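Local coordinates for protein ubiquitin-conjugating enzyme E2 U (Homo sapiens, PDB 1YRV) that takes up activated ubiquitin from the E1 enzyme on a cysteine, as a thioester, and catalyses its covalent attachment to other proteins, at residues C33-E37 with N38-G42; A45-S49 with E50-E54; L129-Q132 with V133-N137. All coordinates share one frame; numbering follows the deposited sequence.

Contact 1: C33-E37 with N38-G42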
loop_
_atom_site.group_PDB
_atom_site.type_symbol
_atom_site.label_atom_id
_atom_site.label_comp_id
_atom_site.label_asym_id
_atom_site.label_seq_id
_atom_site.Cartn_x
_atom_site.Cartn_y
_atom_site.Cartn_z
ATOM N N CYS A 33 6.958 8.338 14.084
ATOM C CA CYS A 33 7.302 9.716 14.451
ATOM C C CYS A 33 7.762 10.469 13.197
ATOM O O CYS A 33 7.455 11.639 13.028
ATOM C CB CYS A 33 8.443 9.752 15.461
ATOM S SG CYS A 33 8.020 9.121 17.061
ATOM N N ASP A 34 8.504 9.778 12.337
ATOM C CA ASP A 34 9.004 10.365 11.110
ATOM C C ASP A 34 7.882 10.713 10.145
ATOM O O ASP A 34 7.912 11.743 9.497
ATOM C CB ASP A 34 9.954 9.397 10.415
ATOM C CG ASP A 34 11.298 9.315 11.080
ATOM O OD1 ASP A 34 12.093 8.430 10.662
ATOM O OD2 ASP A 34 11.577 10.123 12.002
ATOM N N LEU A 35 6.916 9.816 10.061
ATOM C CA LEU A 35 5.784 9.958 9.193
ATOM C C LEU A 35 5.012 11.165 9.659
ATOM O O LEU A 35 4.630 12.011 8.860
ATOM C CB LEU A 35 4.916 8.727 9.290
ATOM C CG LEU A 35 4.178 8.330 8.031
ATOM C CD1 LEU A 35 2.704 8.304 8.306
ATOM C CD2 LEU A 35 4.556 9.245 6.897
ATOM N N LYS A 36 4.794 11.261 10.958
ATOM C CA LYS A 36 4.088 12.404 11.472
ATOM C C LYS A 36 4.844 13.690 11.184
ATOM O O LYS A 36 4.248 14.644 10.709
ATOM C CB LYS A 36 3.813 12.207 12.950
ATOM C CG LYS A 36 2.876 11.024 13.130
ATOM C CD LYS A 36 2.300 10.909 14.513
ATOM C CE LYS A 36 3.380 10.763 15.512
ATOM N NZ LYS A 36 2.794 10.330 16.800
ATOM N N GLU A 37 6.149 13.716 11.433
ATOM C CA GLU A 37 6.926 14.909 11.133
ATOM C C GLU A 37 6.845 15.240 9.636
ATOM O O GLU A 37 6.718 16.399 9.259
ATOM C CB GLU A 37 8.387 14.696 11.518
ATOM C CG GLU A 37 8.610 14.475 13.011
ATOM C CD GLU A 37 8.574 15.771 13.827
ATOM O OE1 GLU A 37 8.756 15.711 15.077
ATOM O OE2 GLU A 37 8.367 16.849 13.215
ATOM N N ASN A 38 6.916 14.224 8.781
ATOM C CA ASN A 38 6.868 14.443 7.332
ATOM C C ASN A 38 5.584 15.071 6.824
ATOM O O ASN A 38 5.575 15.706 5.772
ATOM C CB ASN A 38 7.095 13.133 6.588
ATOM C CG ASN A 38 8.486 12.590 6.796
ATOM O OD1 ASN A 38 9.401 13.340 7.133
ATOM N ND2 ASN A 38 8.663 11.276 6.587
ATOM N N ASN A 39 4.506 14.860 7.569
ATOM C CA ASN A 39 3.189 15.388 7.233
ATOM C C ASN A 39 2.980 15.380 5.721
ATOM O O ASN A 39 2.815 16.423 5.102
ATOM C CB ASN A 39 3.059 16.807 7.779
ATOM C CG ASN A 39 1.624 17.174 8.134
ATOM O OD1 ASN A 39 1.333 18.327 8.456
ATOM N ND2 ASN A 39 0.725 16.192 8.089
ATOM N N TYR A 40 3.002 14.186 5.137
ATOM C CA TYR A 40 2.821 14.022 3.713
ATOM C C TYR A 40 1.384 14.236 3.263
ATOM O O TYR A 40 0.444 13.597 3.746
ATOM C CB TYR A 40 3.264 12.640 3.293
ATOM C CG TYR A 40 4.748 12.433 3.385
ATOM C CD1 TYR A 40 5.620 13.428 2.988
ATOM C CD2 TYR A 40 5.277 11.213 3.782
ATOM C CE1 TYR A 40 6.979 13.217 2.969
ATOM C CE2 TYR A 40 6.647 10.978 3.767
ATOM C CZ TYR A 40 7.495 11.984 3.353
ATOM O OH TYR A 40 8.850 11.764 3.262
ATOM N N LYS A 41 1.225 15.149 2.318
ATOM C CA LYS A 41 -0.074 15.476 1.770
ATOM C C LYS A 41 -0.606 14.258 1.036
ATOM O O LYS A 41 0.120 13.619 0.281
ATOM C CB LYS A 41 0.092 16.647 0.802
ATOM C CG LYS A 41 -1.121 16.944 -0.071
ATOM C CD LYS A 41 -0.693 17.286 -1.503
ATOM C CE LYS A 41 -1.890 17.684 -2.389
ATOM N NZ LYS A 41 -3.028 16.696 -2.408
ATOM N N GLY A 42 -1.872 13.936 1.269
ATOM C CA GLY A 42 -2.489 12.804 0.597
ATOM C C GLY A 42 -2.232 11.424 1.179
ATOM O O GLY A 42 -2.591 10.428 0.564
#

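Contact 2: A45-S49 with E50-E54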
loop_
_atom_site.group_PDB
_atom_site.type_symbol
_atom_site.label_atom_id
_atom_site.label_comp_id
_atom_site.label_asym_id
_atom_site.label_seq_id
_atom_site.Cartn_x
_atom_site.Cartn_y
_atom_site.Cartn_z
ATOM N N ALA A 45 -2.027 7.380 7.893
ATOM C CA ALA A 45 -1.742 6.034 8.382
ATOM C C ALA A 45 -1.872 6.054 9.882
ATOM O O ALA A 45 -1.338 6.929 10.553
ATOM C CB ALA A 45 -0.348 5.611 7.968
ATOM N N LYS A 46 -2.605 5.094 10.407
ATOM C CA LYS A 46 -2.818 5.050 11.833
ATOM C C LYS A 46 -2.666 3.636 12.379
ATOM O O LYS A 46 -3.202 2.685 11.804
ATOM C CB LYS A 46 -4.226 5.575 12.127
ATOM C CG LYS A 46 -4.520 5.856 13.588
ATOM C CD LYS A 46 -3.782 7.110 14.110
ATOM C CE LYS A 46 -3.754 7.086 15.647
ATOM N NZ LYS A 46 -4.942 6.309 16.192
ATOM N N PRO A 47 -1.907 3.472 13.483
ATOM C CA PRO A 47 -1.726 2.147 14.081
ATOM C C PRO A 47 -3.100 1.778 14.631
ATOM O O PRO A 47 -3.744 2.579 15.310
ATOM C CB PRO A 47 -0.753 2.397 15.225
ATOM C CG PRO A 47 -0.124 3.651 14.907
ATOM C CD PRO A 47 -1.198 4.481 14.275
ATOM N N VAL A 48 -3.546 0.570 14.355
ATOM C CA VAL A 48 -4.841 0.166 14.834
ATOM C C VAL A 48 -4.674 -0.952 15.871
ATOM O O VAL A 48 -5.584 -1.741 16.107
ATOM C CB VAL A 48 -5.720 -0.251 13.629
ATOM C CG1 VAL A 48 -5.294 -1.607 13.095
ATOM C CG2 VAL A 48 -7.170 -0.206 14.010
ATOM N N SER A 49 -3.492 -1.003 16.492
ATOM C CA SER A 49 -3.193 -1.987 17.538
ATOM C C SER A 49 -2.009 -1.536 18.390
ATOM O O SER A 49 -1.140 -0.796 17.928
ATOM C CB SER A 49 -2.906 -3.382 16.944
ATOM O OG SER A 49 -1.653 -3.427 16.285
ATOM N N GLU A 50 -1.984 -1.995 19.637
ATOM C CA GLU A 50 -0.922 -1.652 20.577
ATOM C C GLU A 50 0.423 -2.158 20.072
ATOM O O GLU A 50 1.483 -1.608 20.366
ATOM C CB GLU A 50 -1.252 -2.250 21.938
ATOM C CG GLU A 50 -1.337 -1.188 23.016
ATOM C CD GLU A 50 -1.948 0.119 22.515
ATOM O OE1 GLU A 50 -3.171 0.348 22.719
ATOM O OE2 GLU A 50 -1.187 0.908 21.904
ATOM N N ASP A 51 0.337 -3.231 19.303
ATOM C CA ASP A 51 1.477 -3.878 18.669
ATOM C C ASP A 51 2.253 -2.934 17.753
ATOM O O ASP A 51 3.484 -3.016 17.622
ATOM C CB ASP A 51 0.972 -5.004 17.778
ATOM C CG ASP A 51 1.326 -6.332 18.311
ATOM O OD1 ASP A 51 1.119 -7.354 17.604
ATOM O OD2 ASP A 51 1.817 -6.349 19.466
ATOM N N MET A 52 1.478 -2.088 17.093
ATOM C CA MET A 52 1.951 -1.163 16.103
ATOM C C MET A 52 2.238 -1.964 14.857
ATOM O O MET A 52 2.915 -1.505 13.938
ATOM C CB MET A 52 3.184 -0.409 16.562
ATOM C CG MET A 52 2.824 0.776 17.415
ATOM S SD MET A 52 4.178 1.944 17.408
ATOM C CE MET A 52 3.700 2.966 16.100
ATOM N N MET A 53 1.672 -3.161 14.837
ATOM C CA MET A 53 1.827 -4.090 13.735
ATOM C C MET A 53 0.710 -3.978 12.709
ATOM O O MET A 53 0.900 -4.317 11.539
ATOM C CB MET A 53 1.822 -5.523 14.261
ATOM C CG MET A 53 3.003 -5.893 15.145
ATOM S SD MET A 53 4.611 -6.175 14.331
ATOM C CE MET A 53 5.514 -4.770 14.879
ATOM N N GLU A 54 -0.452 -3.522 13.161
ATOM C CA GLU A 54 -1.606 -3.425 12.302
ATOM C C GLU A 54 -1.902 -1.976 12.007
ATOM O O GLU A 54 -2.043 -1.170 12.928
ATOM C CB GLU A 54 -2.819 -4.091 12.969
ATOM C CG GLU A 54 -2.664 -5.584 13.289
ATOM C CD GLU A 54 -2.214 -6.393 12.073
ATOM O OE1 GLU A 54 -2.656 -6.072 10.935
ATOM O OE2 GLU A 54 -1.432 -7.365 12.236
HETATM O O HOH W 1 -0.544 2.212 18.898
#

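Contact 3: L129-Q132 with V133-N137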
loop_
_atom_site.group_PDB
_atom_site.type_symbol
_atom_site.label_atom_id
_atom_site.label_comp_id
_atom_site.label_asym_id
_atom_site.label_seq_id
_atom_site.Cartn_x
_atom_site.Cartn_y
_atom_site.Cartn_z
ATOM N N LEU A 129 4.841 6.176 0.236
ATOM C CA LEU A 129 5.072 6.945 -0.980
ATOM C C LEU A 129 5.223 5.986 -2.141
ATOM O O LEU A 129 4.638 6.208 -3.201
ATOM C CB LEU A 129 6.332 7.823 -0.875
ATOM C CG LEU A 129 6.422 8.805 0.320
ATOM C CD1 LEU A 129 7.784 9.451 0.349
ATOM C CD2 LEU A 129 5.309 9.882 0.244
ATOM N N ALA A 130 5.985 4.907 -1.974
ATOM C CA ALA A 130 6.136 3.988 -3.103
ATOM C C ALA A 130 4.778 3.450 -3.545
ATOM O O ALA A 130 4.481 3.415 -4.753
ATOM C CB ALA A 130 7.092 2.814 -2.763
ATOM N N LEU A 131 3.956 3.032 -2.584
ATOM C CA LEU A 131 2.606 2.511 -2.882
ATOM C C LEU A 131 1.810 3.509 -3.715
ATOM O O LEU A 131 1.203 3.157 -4.722
ATOM C CB LEU A 131 1.843 2.236 -1.577
ATOM C CG LEU A 131 1.588 0.787 -1.112
ATOM C CD1 LEU A 131 2.705 -0.104 -1.496
ATOM C CD2 LEU A 131 1.379 0.791 0.391
ATOM N N GLN A 132 1.801 4.752 -3.271
ATOM C CA GLN A 132 1.092 5.793 -3.989
ATOM C C GLN A 132 1.480 5.836 -5.455
ATOM O O GLN A 132 0.624 5.761 -6.310
ATOM C CB GLN A 132 1.366 7.145 -3.344
ATOM C CG GLN A 132 0.645 8.263 -4.019
ATOM C CD GLN A 132 0.810 9.590 -3.285
ATOM O OE1 GLN A 132 1.866 10.220 -3.336
ATOM N NE2 GLN A 132 -0.230 10.000 -2.572
ATOM N N VAL A 133 2.770 5.925 -5.746
ATOM C CA VAL A 133 3.193 5.989 -7.130
ATOM C C VAL A 133 2.898 4.745 -7.937
ATOM O O VAL A 133 2.378 4.831 -9.053
ATOM C CB VAL A 133 4.676 6.262 -7.243
ATOM C CG1 VAL A 133 5.075 6.323 -8.713
ATOM C CG2 VAL A 133 5.005 7.575 -6.527
ATOM N N MET A 134 3.231 3.591 -7.376
ATOM C CA MET A 134 3.026 2.331 -8.048
ATOM C C MET A 134 1.558 2.046 -8.285
ATOM O O MET A 134 1.171 1.718 -9.387
ATOM C CB MET A 134 3.662 1.190 -7.234
ATOM C CG MET A 134 5.160 1.376 -6.897
ATOM S SD MET A 134 6.110 -0.177 -6.417
ATOM C CE MET A 134 7.861 0.573 -6.163
ATOM N N LEU A 135 0.731 2.182 -7.261
ATOM C CA LEU A 135 -0.679 1.886 -7.450
ATOM C C LEU A 135 -1.371 2.870 -8.426
ATOM O O LEU A 135 -2.484 2.603 -8.926
ATOM C CB LEU A 135 -1.402 1.846 -6.098
ATOM C CG LEU A 135 -1.175 0.545 -5.311
ATOM C CD1 LEU A 135 -1.439 0.767 -3.826
ATOM C CD2 LEU A 135 -2.058 -0.588 -5.854
ATOM N N SER A 136 -0.708 3.985 -8.719
ATOM C CA SER A 136 -1.254 4.957 -9.661
ATOM C C SER A 136 -0.654 4.776 -11.052
ATOM O O SER A 136 -0.954 5.546 -11.955
ATOM C CB SER A 136 -0.979 6.373 -9.180
ATOM O OG SER A 136 -1.586 6.575 -7.932
ATOM N N ASN A 137 0.184 3.759 -11.214
ATOM C CA ASN A 137 0.837 3.490 -12.478
ATOM C C ASN A 137 0.989 2.010 -12.674
ATOM O O ASN A 137 2.062 1.454 -12.480
ATOM C CB ASN A 137 2.214 4.148 -12.528
ATOM C CG ASN A 137 2.127 5.653 -12.422
ATOM O OD1 ASN A 137 1.496 6.308 -13.259
ATOM N ND2 ASN A 137 2.732 6.213 -11.380
#

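Contact 1: C33-E37 with N38-G42
Tyr40 swings its ring back toward the helix with CG anti to its own carbonyl carbon (chi1 -69°), while Leu35 takes torsions that fit no standard leucine rotamer (chi1 -148°) and turn one methyl toward that ring. The two meet where Leu35 CD2 lies 3.8 Å from Tyr40 CD2; the methyl approaches obliquely, nearest CD2 and next CE2. Asn38, the last helical residue, takes part too: its CB sits 3.4 Å above the plane of the Tyr40 ring, close to the ring centre, and so backs one face of it.

Between these side chains the helix runs out. Asn38 N still makes a helical bond to Asp34 O, at 2.8 Å, though the placing of Asp34 O is somewhat uncertain. One residue on, Asn39 N divides its hydrogen between a weak bond to Leu35 O and a second bond to Lys36 O, 3.2 Å from N to O, in which the donor stands well above the carbonyl plane. Asn39 itself has positive phi (36°), and this left-handed residue turns the chain out of the helix. The result is a helix C-terminus whose last coil tightens before it breaks, with the tyrosine folded back beside it.

Asn38 ND2 makes a weak hydrogen bond to Ser125 OG. An alanine here would keep the CB over the ring, but Ser125 would probably lose its amide partner and the link between the helix end and helix 124-135 would be weakened. Leu35 packs on Ser125 and Leu128 of that same helix, and Tyr40 on Ser125 and Leu129. The end of helix 23-38 thus rests against helix 124-135, while Gly42 leads into strand 43-47 and bonds through its backbone to Glu60 of strand 54-60.

Contact 2: A45-S49 with E50-E54
Val48 N reaches Glu54 O at 2.7 Å with a practically straight N-H...O angle of 179°, and this bond closes the base of the loop of a beta-hairpin between strands 43-47 and 54-60, the first two of the four-stranded antiparallel sheet of the ubiquitin-conjugating (UBC) core domain. The same carbonyl has a second, softer neighbour: Pro47 CA makes a bent C-H...O contact to Glu54 O, 3.5 Å from carbon to oxygen. Beyond the base the chain makes a type I turn over Ser49-Glu50-Asp51-Met52: Glu50 and Asp51 both have helical backbone angles, and Met52 N bonds back to Ser49 O at 3.0 Å, coming in from above the carbonyl plane. Met52 then adopts positive phi (75°), which turns the chain back toward the second strand.

The side chains divide between the two faces of the hairpin. On the inner one Pro47 and Met52 run side by side, the proline CG 4.1 Å from Met52 CE; Pro47 also packs on Phe32, and Met52 on Tyr25, both of helix 23-38, so the loop is held down on that helix. On the other, Val48 CG1 meets the CB of Glu54 at 3.5 Å. The carboxylate of Glu54 bends away from the loop and gives OE2 to His77 ND1 in strand 71-77.

Ser49 does its work from inside the loop. Its OG sits between the backbone N and the carbonyl carbon (chi1 72°), which points it across the loop at the start of the second strand. There it lies against Asp51 CB and accepts a weak hydrogen bond from Glu54 N. On the side of Pro47 a water donates to Ser49 O and, weakly, to Glu50 OE2, which lies 3.3 Å from the water oxygen.

Contact 3: L129-Q132 with V133-N137
Val133 continues the helix from Leu129, its N bonded to Leu129 O at 3.2 Å, and its CG2 lies against that same oxygen. Met134 N bonds to Ala130 O at 2.9 Å. With CG anti to the carbonyl carbon (chi1 -55°) and the rest of the chain extended, the Met134 side chain runs back along the helix until CE touches Ala130 CB, one turn earlier, beside Phe111. Leu135 N bonds to Leu131 O, and the two leucines lie side by side, Leu131 CG 4.1 Å from Leu135 CD1. The side chain of Leu135 is about 8 Å from that of Cys108, the predicted thioester cysteine, and Leu135 O accepts a bond from His97 NE2.

At Ser136 the bonding changes: Ser136 OG donates to Gln132 O at 2.9 Å, while its N reaches that oxygen only weakly and bonds to Val133 O as well. Asn137 folds its ND2 back to Val133 O in another weak bond.

The serine hydroxyl thus adds a second bond to Gln132 O where the backbone one is weak; with its proton committed there, OG can accept from Leu62 N, joining the helix end to the chain just beyond strand 54-60.

From the N terminus the three contacts come in series, none nested in or crossing another. Contact 1 closes the end of helix 23-38 and turns the chain toward the sheet; contact 2 closes the hairpin loop between the first two strands; contact 3, much later, lies in the last turns of helix 124-135 and the residues that follow. Contact 1 is the one that touches both others. Leu35 CD1 packs on Ala45 CB at the start of contact 2, and Tyr40 CD2 lies 3.8 Å from Leu129 CD2 of contact 3. Contacts 2 and 3 stay about 9 Å apart at their nearest atoms. Together they tie the N-terminal helix to the sheet edge and to the helix that passes near the predicted active-site cysteine.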